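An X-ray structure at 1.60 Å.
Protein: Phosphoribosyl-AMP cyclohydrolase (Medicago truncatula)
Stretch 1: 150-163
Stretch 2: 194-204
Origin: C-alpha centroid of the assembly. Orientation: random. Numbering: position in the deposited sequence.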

# COMPACT_ATOMS: atom_id res chain seq x y z
N SER A 150 -8.57 -23.85 15.95
CA SER A 150 -8.06 -22.53 15.51
C SER A 150 -9.12 -21.44 15.68
O SER A 150 -10.25 -21.61 15.23
CB SER A 150 -7.61 -22.57 14.05
OG SER A 150 -7.78 -21.29 13.43
N TRP A 151 -8.76 -20.31 16.30
CA TRP A 151 -9.77 -19.33 16.66
C TRP A 151 -10.41 -18.68 15.44
O TRP A 151 -11.62 -18.43 15.41
CB TRP A 151 -9.19 -18.25 17.56
CG TRP A 151 -10.15 -17.11 17.68
CD1 TRP A 151 -10.11 -15.93 17.00
CD2 TRP A 151 -11.33 -17.07 18.49
NE1 TRP A 151 -11.18 -15.15 17.35
CE2 TRP A 151 -11.95 -15.83 18.26
CE3 TRP A 151 -11.93 -17.96 19.39
CZ2 TRP A 151 -13.12 -15.45 18.91
CZ3 TRP A 151 -13.09 -17.58 20.03
CH2 TRP A 151 -13.68 -16.34 19.78
N THR A 152 -9.61 -18.36 14.42
CA THR A 152 -10.18 -17.84 13.19
C THR A 152 -11.04 -18.90 12.50
O THR A 152 -12.14 -18.60 12.00
CB THR A 152 -9.07 -17.33 12.27
OG1 THR A 152 -8.37 -16.27 12.93
CG2 THR A 152 -9.63 -16.80 10.95
N LYS A 153 -10.58 -20.15 12.50
CA LYS A 153 -11.36 -21.21 11.88
C LYS A 153 -12.70 -21.40 12.59
O LYS A 153 -13.71 -21.70 11.93
CB LYS A 153 -10.56 -22.51 11.87
CG LYS A 153 -11.17 -23.62 11.03
CD LYS A 153 -11.23 -23.26 9.54
CE LYS A 153 -11.64 -24.46 8.70
NZ LYS A 153 -11.77 -24.16 7.25
N ARG A 154 -12.74 -21.20 13.91
CA ARG A 154 -13.99 -21.32 14.66
C ARG A 154 -15.04 -20.32 14.15
O ARG A 154 -16.22 -20.66 14.04
CB ARG A 154 -13.75 -21.10 16.15
CG ARG A 154 -12.83 -22.11 16.84
CD ARG A 154 -12.48 -21.66 18.27
NE ARG A 154 -13.52 -21.99 19.24
CZ ARG A 154 -14.53 -21.18 19.59
NH1 ARG A 154 -14.66 -19.99 19.03
NH2 ARG A 154 -15.42 -21.58 20.49
N LEU A 155 -14.61 -19.09 13.85
CA LEU A 155 -15.55 -18.07 13.39
C LEU A 155 -16.01 -18.33 11.96
O LEU A 155 -17.17 -18.05 11.62
CB LEU A 155 -14.90 -16.70 13.48
CG LEU A 155 -14.63 -16.17 14.89
CD1 LEU A 155 -13.77 -14.92 14.80
CD2 LEU A 155 -15.93 -15.86 15.59
N LEU A 156 -15.14 -18.89 11.13
CA LEU A 156 -15.52 -19.22 9.76
C LEU A 156 -16.58 -20.30 9.72
O LEU A 156 -17.31 -20.39 8.72
CB LEU A 156 -14.30 -19.68 8.97
CG LEU A 156 -13.33 -18.58 8.60
CD1 LEU A 156 -11.98 -19.19 8.18
CD2 LEU A 156 -13.92 -17.73 7.48
N LEU A 157 -16.67 -21.12 10.77
CA LEU A 157 -17.60 -22.24 10.83
C LEU A 157 -18.77 -21.99 11.78
O LEU A 157 -19.43 -22.95 12.20
CB LEU A 157 -16.87 -23.52 11.25
CG LEU A 157 -15.85 -24.09 10.26
CD1 LEU A 157 -15.11 -25.23 10.90
CD2 LEU A 157 -16.53 -24.56 8.98
N ASN A 158 -19.05 -20.74 12.12
CA ASN A 158 -20.19 -20.47 13.00
C ASN A 158 -20.64 -19.03 12.74
O ASN A 158 -20.23 -18.11 13.44
CB ASN A 158 -19.83 -20.70 14.46
CG ASN A 158 -21.02 -20.51 15.40
OD1 ASN A 158 -22.11 -20.11 14.98
ND2 ASN A 158 -20.80 -20.78 16.68
N ASP A 159 -21.50 -18.87 11.72
CA ASP A 159 -22.03 -17.57 11.32
C ASP A 159 -22.63 -16.80 12.49
O ASP A 159 -22.52 -15.56 12.56
CB ASP A 159 -23.10 -17.76 10.25
CG ASP A 159 -22.53 -18.05 8.88
OD1 ASP A 159 -21.29 -18.12 8.74
OD2 ASP A 159 -23.33 -18.20 7.93
N LYS A 160 -23.31 -17.50 13.40
CA LYS A 160 -24.04 -16.80 14.45
C LYS A 160 -23.11 -16.26 15.53
O LYS A 160 -23.30 -15.14 16.01
CB LYS A 160 -25.10 -17.72 15.07
CG LYS A 160 -26.17 -18.18 14.07
CD LYS A 160 -26.45 -17.14 12.96
CE LYS A 160 -27.34 -15.98 13.42
NZ LYS A 160 -26.99 -14.70 12.71
N LEU A 161 -22.09 -17.03 15.90
CA LEU A 161 -21.04 -16.49 16.75
C LEU A 161 -20.37 -15.30 16.09
O LEU A 161 -20.14 -14.27 16.74
CB LEU A 161 -20.01 -17.58 17.07
CG LEU A 161 -18.73 -17.18 17.81
CD1 LEU A 161 -19.06 -16.56 19.15
CD2 LEU A 161 -17.83 -18.40 17.99
N LEU A 162 -20.10 -15.39 14.78
CA LEU A 162 -19.38 -14.32 14.09
C LEU A 162 -20.18 -13.03 14.07
O LEU A 162 -19.64 -11.95 14.36
CB LEU A 162 -19.02 -14.75 12.66
CG LEU A 162 -18.33 -13.68 11.80
CD1 LEU A 162 -17.00 -13.21 12.39
CD2 LEU A 162 -18.14 -14.20 10.38
N CYS A 163 -21.45 -13.10 13.69
CA CYS A 163 -22.27 -11.89 13.62
C CYS A 163 -22.49 -11.31 15.00
O CYS A 163 -22.50 -10.09 15.18
CB CYS A 163 -23.61 -12.18 12.95
SG CYS A 163 -23.45 -12.55 11.18
N LEU A 194 -12.27 -4.66 12.70
CA LEU A 194 -11.71 -5.02 11.40
C LEU A 194 -11.54 -6.52 11.27
O LEU A 194 -11.92 -7.12 10.26
CB LEU A 194 -10.37 -4.32 11.19
CG LEU A 194 -10.41 -2.97 10.51
CD1 LEU A 194 -8.99 -2.54 10.33
CD2 LEU A 194 -11.11 -3.12 9.16
N TYR A 195 -10.94 -7.15 12.28
CA TYR A 195 -10.67 -8.58 12.19
C TYR A 195 -11.97 -9.36 11.98
O TYR A 195 -12.07 -10.17 11.05
CB TYR A 195 -9.94 -9.05 13.45
CG TYR A 195 -9.94 -10.54 13.64
CD1 TYR A 195 -9.11 -11.35 12.88
CD2 TYR A 195 -10.77 -11.14 14.58
CE1 TYR A 195 -9.10 -12.73 13.06
CE2 TYR A 195 -10.77 -12.52 14.76
CZ TYR A 195 -9.94 -13.30 14.00
OH TYR A 195 -9.93 -14.67 14.17
N HIS A 196 -12.98 -9.12 12.82
CA HIS A 196 -14.21 -9.90 12.70
C HIS A 196 -14.94 -9.58 11.40
O HIS A 196 -15.47 -10.48 10.73
CB HIS A 196 -15.09 -9.66 13.92
CG HIS A 196 -14.54 -10.28 15.17
ND1 HIS A 196 -13.72 -9.60 16.04
CD2 HIS A 196 -14.69 -11.52 15.69
CE1 HIS A 196 -13.38 -10.40 17.04
NE2 HIS A 196 -13.97 -11.57 16.85
N ALA A 197 -14.95 -8.31 10.99
CA ALA A 197 -15.56 -7.98 9.71
C ALA A 197 -14.85 -8.71 8.58
O ALA A 197 -15.50 -9.22 7.66
CB ALA A 197 -15.55 -6.47 9.48
N MET A 198 -13.51 -8.77 8.63
CA MET A 198 -12.80 -9.43 7.54
C MET A 198 -13.08 -10.93 7.49
O MET A 198 -12.98 -11.53 6.41
CB MET A 198 -11.30 -9.13 7.65
CG MET A 198 -11.06 -7.74 7.14
SD MET A 198 -9.41 -7.19 7.50
CE MET A 198 -8.51 -8.23 6.36
N VAL A 199 -13.40 -11.56 8.63
CA VAL A 199 -13.82 -12.96 8.57
C VAL A 199 -15.14 -13.09 7.81
O VAL A 199 -15.31 -14.01 6.99
CB VAL A 199 -13.92 -13.56 9.99
CG1 VAL A 199 -14.38 -15.03 9.92
CG2 VAL A 199 -12.57 -13.44 10.69
N LEU A 200 -16.08 -12.17 8.05
CA LEU A 200 -17.32 -12.16 7.27
C LEU A 200 -17.04 -11.91 5.79
O LEU A 200 -17.64 -12.56 4.92
CB LEU A 200 -18.30 -11.12 7.83
CG LEU A 200 -19.65 -10.95 7.13
CD1 LEU A 200 -20.75 -10.50 8.15
CD2 LEU A 200 -19.61 -9.96 5.98
N LEU A 201 -16.13 -10.97 5.47
CA LEU A 201 -15.80 -10.76 4.06
C LEU A 201 -15.30 -12.05 3.41
O LEU A 201 -15.66 -12.36 2.27
CB LEU A 201 -14.74 -9.67 3.91
CG LEU A 201 -15.10 -8.25 4.34
CD1 LEU A 201 -13.95 -7.30 4.00
CD2 LEU A 201 -16.39 -7.79 3.67
N ALA A 202 -14.48 -12.82 4.14
CA ALA A 202 -13.99 -14.08 3.59
C ALA A 202 -15.13 -15.04 3.29
O ALA A 202 -15.14 -15.71 2.24
CB ALA A 202 -12.99 -14.72 4.56
N LEU A 203 -16.10 -15.14 4.20
CA LEU A 203 -17.25 -16.02 3.97
C LEU A 203 -18.07 -15.58 2.75
O LEU A 203 -18.65 -16.43 2.06
CB LEU A 203 -18.12 -16.08 5.23
CG LEU A 203 -17.48 -16.75 6.45
CD1 LEU A 203 -18.35 -16.65 7.69
CD2 LEU A 203 -17.16 -18.23 6.13
N LYS A 204 -18.12 -14.27 2.46
CA LYS A 204 -18.88 -13.73 1.34
C LYS A 204 -18.07 -13.59 0.05
O LYS A 204 -18.61 -13.14 -0.96
CB LYS A 204 -19.46 -12.36 1.70
CG LYS A 204 -20.45 -12.39 2.87
CD LYS A 204 -21.70 -13.28 2.60
CE LYS A 204 -22.54 -12.75 1.43
NZ LYS A 204 -23.75 -13.62 1.13

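Helix 151-156 and the start of a second helix, 159-163, both pack against the helix that includes 194-204, the first crossing it at 54° and the second running against it at 144°. The break between them is tidied by Asn158, whose t rotamer sets OD1 to cap the second helix, accepting weak bonds from Leu161 N (3.2 Å) and Lys160 N (3.3 Å).

Most of the packing is leucine and valine, and two different rotamers bring leucines that start sideways into the contact. Leu162 leaves its helix sideways; chi1 t with chi2 p brings its end inward, a knob among His196, Val199, Leu200 and Leu203. Its CD1 lies 3.5 Å from His196 O, while CD2 reaches Leu203 CD1 at 3.6 Å and Val199 CG1 at 3.9 Å. Leu156 also starts sideways, but with chi1 m and chi2 t, which carries CD2 to 3.7 Å from Val199 CG1 and 3.5 Å from Leu203 CD2. Val199, pointing toward the other stretch with chi1 t, offers CG1 to both leucines and to Leu155 CB at 4.0 Å. Leu203, also pointing toward it, is m,t and spans the break: CD2 lies 3.4 Å from Leu156 O, and CD1 lies 3.5 Å from Asp159 OD1.

The polar element sits at the Tyr195 end. The t rotamer of Tyr195 extends its ring from a sideways start, so that Tyr195 OH meets Thr152 OG1, at chi1 m, in a hydrogen bond of 2.6 Å. Trp151 lies rim to rim with the tyrosine, planes at 21°; its NE1 is 3.5 Å from Tyr195 OH, but the angle is too poor for a hydrogen bond. Leu155 CD1 bridges Tyr195 and His196, 3.8 Å from Tyr195 CE2 and 3.6 Å from His196 CD2. His196 NE2 is buried by this contact and has no partner in the model.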